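Local coordinates for BH1408 protein (Bacillus halodurans, PDB 4E0A), which probably transfers an acetyl group to an amine, as expected of a GNAT-family N-acetyltransferase, at residues R4-Q9 against S54-F59; S70-V75 against V89-L94. The protein carries 1 engineered substitution. All blocks are in the same frame, centred on the assembly; numbering follows the deposited sequence.

Interaction 1: R4-Q9 against S54-F59; sequences REATVQ and STVLVF
The first strand of the mixed sheet ends where R4 and E5 run antiparallel to V58 and L57 of strand 54-62. R4 and V58 form a hydrogen-bonded pair, R4 N giving to V58 O at 3.1 Å and R4 O receiving V58 N. The ladder outlasts the strand by one residue, for A6 N still reaches V56 O at 2.8 Å, now from above the carbonyl plane. A6 turns its methyl toward the neighbour, and CB rests on V56 CG1 at 3.6 Å and on V58 CG1. R4 runs out extended beyond CG, crossing V58 obliquely, with CG set between the backbone N and carbonyl carbon (chi1 55°); V58 CG2 lies over one guanidinium face, 3.5 Å from NH1 and offset toward the rim. NH1 donates to E5 O, which lies in the guanidinium plane, at 3.0 Å, while D10 completes the grip with a salt bridge. An alanine at R4 would probably leave D10 without its cationic mate and V58 CG2 without the guanidinium that lies across it. E5 crosses T55 at about a right angle, OE2 3.3 Å from T55 CG2, and a water accepts from V56 N and gives a weak bond to E5 OE1. Helix 42-50 packs on V56. This is the antiparallel pairing of an outermost strand with its inner neighbour, as at the N-terminal edge of the GNAT fold.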
loop_
_atom_site.group_PDB
_atom_site.type_symbol
_atom_site.label_atom_id
_atom_site.label_comp_id
_atom_site.label_asym_id
_atom_site.label_seq_id
_atom_site.Cartn_x
_atom_site.Cartn_y
_atom_site.Cartn_z
ATOM N N ARG A 4 20.442 -9.141 -18.330
ATOM C CA ARG A 4 19.688 -10.136 -19.089
ATOM C C ARG A 4 18.537 -10.615 -18.226
ATOM O O ARG A 4 18.514 -10.365 -17.031
ATOM C CB ARG A 4 20.573 -11.328 -19.471
ATOM C CG ARG A 4 21.274 -11.998 -18.295
ATOM C CD ARG A 4 21.730 -13.410 -18.669
ATOM N NE ARG A 4 22.476 -14.063 -17.594
ATOM C CZ ARG A 4 21.919 -14.723 -16.582
ATOM N NH1 ARG A 4 20.600 -14.809 -16.493
ATOM N NH2 ARG A 4 22.681 -15.287 -15.647
ATOM N N GLU A 5 17.581 -11.307 -18.829
ATOM C CA GLU A 5 16.558 -11.959 -18.037
ATOM C C GLU A 5 17.170 -13.115 -17.279
ATOM O O GLU A 5 18.138 -13.722 -17.723
ATOM C CB GLU A 5 15.380 -12.418 -18.905
ATOM C CG GLU A 5 14.587 -11.256 -19.490
ATOM C CD GLU A 5 13.163 -11.640 -19.875
ATOM O OE1 GLU A 5 12.851 -12.848 -19.924
ATOM O OE2 GLU A 5 12.354 -10.725 -20.124
ATOM N N ALA A 6 16.608 -13.396 -16.110
ATOM C CA ALA A 6 17.073 -14.492 -15.282
ATOM C C ALA A 6 16.748 -15.838 -15.919
ATOM O O ALA A 6 15.876 -15.953 -16.795
ATOM C CB ALA A 6 16.434 -14.406 -13.896
ATOM N N THR A 7 17.464 -16.859 -15.485
ATOM C CA THR A 7 17.027 -18.222 -15.742
ATOM C C THR A 7 16.841 -18.912 -14.399
ATOM O O THR A 7 17.232 -18.383 -13.352
ATOM C CB THR A 7 18.033 -19.014 -16.595
ATOM O OG1 THR A 7 19.067 -19.537 -15.753
ATOM C CG2 THR A 7 18.647 -18.127 -17.671
ATOM N N VAL A 8 16.252 -20.098 -14.430
ATOM C CA VAL A 8 16.025 -20.864 -13.209
ATOM C C VAL A 8 17.333 -21.101 -12.453
ATOM O O VAL A 8 17.374 -21.025 -11.230
ATOM C CB VAL A 8 15.278 -22.188 -13.510
ATOM C CG1 VAL A 8 15.461 -23.197 -12.382
ATOM C CG2 VAL A 8 13.798 -21.898 -13.758
ATOM N N GLN A 9 18.403 -21.330 -13.195
ATOM C CA GLN A 9 19.738 -21.549 -12.635
ATOM C C GLN A 9 20.275 -20.360 -11.805
ATOM O O GLN A 9 21.251 -20.496 -11.070
ATOM C CB GLN A 9 20.705 -21.886 -13.777
ATOM C CG GLN A 9 22.096 -22.352 -13.367
ATOM C CD GLN A 9 22.997 -22.593 -14.574
ATOM O OE1 GLN A 9 22.577 -22.419 -15.720
ATOM N NE2 GLN A 9 24.242 -22.995 -14.318
ATOM N N SER A 54 5.023 -11.460 -15.455
ATOM C CA SER A 54 6.185 -11.114 -14.634
ATOM C C SER A 54 7.485 -11.251 -15.419
ATOM O O SER A 54 7.551 -11.972 -16.416
ATOM C CB SER A 54 6.230 -11.996 -13.385
ATOM O OG SER A 54 6.335 -13.366 -13.756
ATOM N N THR A 55 8.515 -10.540 -14.968
ATOM C CA THR A 55 9.830 -10.594 -15.586
ATOM C C THR A 55 10.908 -10.478 -14.505
ATOM O O THR A 55 10.790 -9.661 -13.591
ATOM C CB THR A 55 10.028 -9.423 -16.572
ATOM O OG1 THR A 55 8.985 -9.434 -17.555
ATOM C CG2 THR A 55 11.386 -9.526 -17.262
ATOM N N VAL A 56 11.959 -11.281 -14.616
ATOM C CA VAL A 56 13.076 -11.169 -13.680
ATOM C C VAL A 56 14.331 -10.775 -14.431
ATOM O O VAL A 56 14.687 -11.413 -15.423
ATOM C CB VAL A 56 13.314 -12.473 -12.923
ATOM C CG1 VAL A 56 14.405 -12.271 -11.866
ATOM C CG2 VAL A 56 12.003 -12.954 -12.287
ATOM N N LEU A 57 14.977 -9.703 -13.973
ATOM C CA LEU A 57 16.186 -9.162 -14.617
ATOM C C LEU A 57 17.375 -9.348 -13.693
ATOM O O LEU A 57 17.231 -9.195 -12.488
ATOM C CB LEU A 57 16.006 -7.670 -14.865
ATOM C CG LEU A 57 14.914 -7.299 -15.862
ATOM C CD1 LEU A 57 14.560 -5.810 -15.745
ATOM C CD2 LEU A 57 15.387 -7.637 -17.268
ATOM N N VAL A 58 18.543 -9.686 -14.239
ATOM C CA VAL A 58 19.754 -9.782 -13.423
ATOM C C VAL A 58 20.892 -9.006 -14.057
ATOM O O VAL A 58 20.980 -8.893 -15.278
ATOM C CB VAL A 58 20.244 -11.250 -13.205
ATOM C CG1 VAL A 58 19.231 -12.065 -12.397
ATOM C CG2 VAL A 58 20.563 -11.930 -14.542
ATOM N N PHE A 59 21.743 -8.451 -13.204
ATOM C CA PHE A 59 22.963 -7.801 -13.626
ATOM C C PHE A 59 24.108 -8.767 -13.333
ATOM O O PHE A 59 24.254 -9.233 -12.200
ATOM C CB PHE A 59 23.186 -6.503 -12.842
ATOM C CG PHE A 59 24.480 -5.817 -13.187
ATOM C CD1 PHE A 59 25.624 -6.052 -12.444
ATOM C CD2 PHE A 59 24.554 -4.953 -14.273
ATOM C CE1 PHE A 59 26.817 -5.434 -12.773
ATOM C CE2 PHE A 59 25.739 -4.332 -14.598
ATOM C CZ PHE A 59 26.870 -4.571 -13.841
HETATM O O HOH W 1 11.929 -13.266 -16.811
#

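Interaction 2: S70-V75 against V89-L94. With PO4 (phosphate ion), chain E.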
loop_
_atom_site.group_PDB
_atom_site.type_symbol
_atom_site.label_atom_id
_atom_site.label_comp_id
_atom_site.label_asym_id
_atom_site.label_seq_id
_atom_site.Cartn_x
_atom_site.Cartn_y
_atom_site.Cartn_z
ATOM N N SER A 70 16.021 -7.817 -10.215
ATOM C CA SER A 70 14.738 -7.183 -9.975
ATOM C C SER A 70 13.625 -8.099 -10.452
ATOM O O SER A 70 13.805 -8.870 -11.409
ATOM C CB SER A 70 14.658 -5.831 -10.697
ATOM O OG SER A 70 13.436 -5.177 -10.381
ATOM N N VAL A 71 12.488 -8.046 -9.757
ATOM C CA VAL A 71 11.296 -8.739 -10.204
ATOM C C VAL A 71 10.211 -7.701 -10.441
ATOM O O VAL A 71 9.954 -6.873 -9.575
ATOM C CB VAL A 71 10.779 -9.721 -9.140
ATOM C CG1 VAL A 71 9.504 -10.408 -9.643
ATOM C CG2 VAL A 71 11.855 -10.746 -8.796
ATOM N N ILE A 72 9.585 -7.738 -11.615
ATOM C CA ILE A 72 8.571 -6.748 -11.957
ATOM C C ILE A 72 7.347 -7.475 -12.489
ATOM O O ILE A 72 7.442 -8.622 -12.925
ATOM C CB ILE A 72 9.083 -5.714 -12.998
ATOM C CG1 ILE A 72 9.274 -6.369 -14.365
ATOM C CG2 ILE A 72 10.388 -5.050 -12.531
ATOM C CD1 ILE A 72 9.966 -5.471 -15.365
ATOM N N HIS A 73 6.198 -6.809 -12.423
ATOM C CA HIS A 73 4.933 -7.398 -12.816
ATOM C C HIS A 73 4.140 -6.391 -13.617
ATOM O O HIS A 73 4.107 -5.207 -13.277
ATOM C CB HIS A 73 4.124 -7.774 -11.577
ATOM C CG HIS A 73 4.865 -8.645 -10.609
ATOM N ND1 HIS A 73 4.698 -10.012 -10.563
ATOM C CD2 HIS A 73 5.772 -8.343 -9.648
ATOM C CE1 HIS A 73 5.464 -10.514 -9.609
ATOM N NE2 HIS A 73 6.128 -9.522 -9.041
ATOM N N LEU A 74 3.497 -6.856 -14.682
ATOM C CA LEU A 74 2.594 -6.006 -15.448
ATOM C C LEU A 74 1.215 -6.092 -14.789
ATOM O O LEU A 74 0.617 -7.169 -14.721
ATOM C CB LEU A 74 2.517 -6.493 -16.900
ATOM C CG LEU A 74 2.014 -5.477 -17.916
ATOM C CD1 LEU A 74 2.932 -4.255 -17.916
ATOM C CD2 LEU A 74 1.943 -6.111 -19.302
ATOM N N VAL A 75 0.717 -4.960 -14.294
ATOM C CA VAL A 75 -0.523 -4.935 -13.520
ATOM C C VAL A 75 -1.562 -4.092 -14.248
ATOM O O VAL A 75 -1.267 -2.983 -14.678
ATOM C CB VAL A 75 -0.287 -4.361 -12.092
ATOM C CG1 VAL A 75 -1.598 -4.244 -11.323
ATOM C CG2 VAL A 75 0.739 -5.215 -11.326
ATOM N N VAL A 89 3.734 -0.935 -14.258
ATOM C CA VAL A 89 4.739 -1.931 -13.908
ATOM C C VAL A 89 4.936 -1.844 -12.407
ATOM O O VAL A 89 5.207 -0.763 -11.881
ATOM C CB VAL A 89 6.083 -1.657 -14.597
ATOM C CG1 VAL A 89 7.163 -2.566 -14.018
ATOM C CG2 VAL A 89 5.964 -1.856 -16.090
ATOM N N TYR A 90 4.798 -2.967 -11.712
ATOM C CA TYR A 90 5.014 -2.971 -10.272
ATOM C C TYR A 90 6.305 -3.698 -9.947
ATOM O O TYR A 90 6.483 -4.870 -10.306
ATOM C CB TYR A 90 3.861 -3.638 -9.542
ATOM C CG TYR A 90 4.011 -3.596 -8.037
ATOM C CD1 TYR A 90 3.768 -2.424 -7.332
ATOM C CD2 TYR A 90 4.414 -4.726 -7.315
ATOM C CE1 TYR A 90 3.902 -2.376 -5.942
ATOM C CE2 TYR A 90 4.563 -4.677 -5.930
ATOM C CZ TYR A 90 4.294 -3.500 -5.254
ATOM O OH TYR A 90 4.426 -3.442 -3.878
ATOM N N ILE A 91 7.219 -2.993 -9.296
ATOM C CA ILE A 91 8.488 -3.588 -8.908
ATOM C C ILE A 91 8.312 -4.226 -7.532
ATOM O O ILE A 91 8.219 -3.519 -6.533
ATOM C CB ILE A 91 9.602 -2.531 -8.832
ATOM C CG1 ILE A 91 9.776 -1.820 -10.188
ATOM C CG2 ILE A 91 10.897 -3.179 -8.382
ATOM C CD1 ILE A 91 10.754 -0.664 -10.130
ATOM N N SER A 92 8.270 -5.553 -7.486
ATOM C CA SER A 92 8.110 -6.276 -6.224
ATOM C C SER A 92 9.447 -6.507 -5.514
ATOM O O SER A 92 9.496 -6.627 -4.292
ATOM C CB SER A 92 7.379 -7.604 -6.455
ATOM O OG SER A 92 8.144 -8.460 -7.283
ATOM N N ASP A 93 10.533 -6.535 -6.281
ATOM C CA ASP A 93 11.869 -6.680 -5.714
ATOM C C ASP A 93 12.885 -5.917 -6.553
ATOM O O ASP A 93 12.803 -5.902 -7.781
ATOM C CB ASP A 93 12.274 -8.158 -5.670
ATOM C CG ASP A 93 11.278 -9.011 -4.897
ATOM O OD1 ASP A 93 10.334 -9.560 -5.524
ATOM O OD2 ASP A 93 11.425 -9.100 -3.659
ATOM N N LEU A 94 13.850 -5.298 -5.892
ATOM C CA LEU A 94 15.027 -4.775 -6.586
ATOM C C LEU A 94 16.174 -4.711 -5.595
ATOM O O LEU A 94 16.233 -3.807 -4.743
ATOM C CB LEU A 94 14.753 -3.402 -7.225
ATOM C CG LEU A 94 15.759 -2.856 -8.254
ATOM C CD1 LEU A 94 15.136 -1.766 -9.107
ATOM C CD2 LEU A 94 17.055 -2.328 -7.598
HETATM P P PO4 E . 11.097 -2.771 -3.887
HETATM O O1 PO4 E . 11.704 -4.141 -3.712
HETATM O O2 PO4 E . 11.954 -1.720 -3.213
HETATM O O3 PO4 E . 10.996 -2.454 -5.356
HETATM O O4 PO4 E . 9.711 -2.772 -3.290
#
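The imidazole of H73 meets strand 89-94 with its edge, where Y90 O and S92 OG both lie near the ring plane. NE2 and S92 OG are hydrogen-bonded at 2.9 Å, with either able to donate; S92 OG meets NE2 from the position between its own backbone N and carbonyl carbon (chi1 64°). The strand bulges at S92: two residues, S92 and D93, stand opposite the single V71, a classic beta bulge, in which V71 O takes S92 N at 3.0 Å and D93 N weakly at 3.4 Å. V71 and D93 lie side by side, V71 CB 3.6 Å from D93 OD1. D93 O is held twice, by V71 N and by S70 OG at 2.8 Å, the hydroxyl approaching in the carbonyl plane. Beyond the bulge, L94 N makes a weak bond to a phosphate ion that probably came with the crystallisation medium. On the face bearing S70, I72 and L74, I72 CB packs on V89 CG1 at 3.8 Å. That face lies under helix 105-119, which touches S70 and I72, while strand 54-62 pairs with 70-75 along one edge and strand 124-130 flanks 89-94, its D128 bonding Y90 OH.

Interactions 1 and 2 illustrate how one sheet changes character from its margin to its middle. They are neighbours in it, joined where L57 O meets S70 N and T55 N meets I72 O, both probable hydrogen bonds between strands 54-62 and 65-77. Interaction 1 attaches the short outermost strand, with its centre about 12 Å from that of the chain; three backbone bonds are supplemented by a salt-bridged arginine and a water. Interaction 2, its centre about 6 Å from that of the chain, is a hairpin pairing between inner strands, with more buried surface, and adds a backbone bulge, beside which a serine hydroxyl bonds an imidazole.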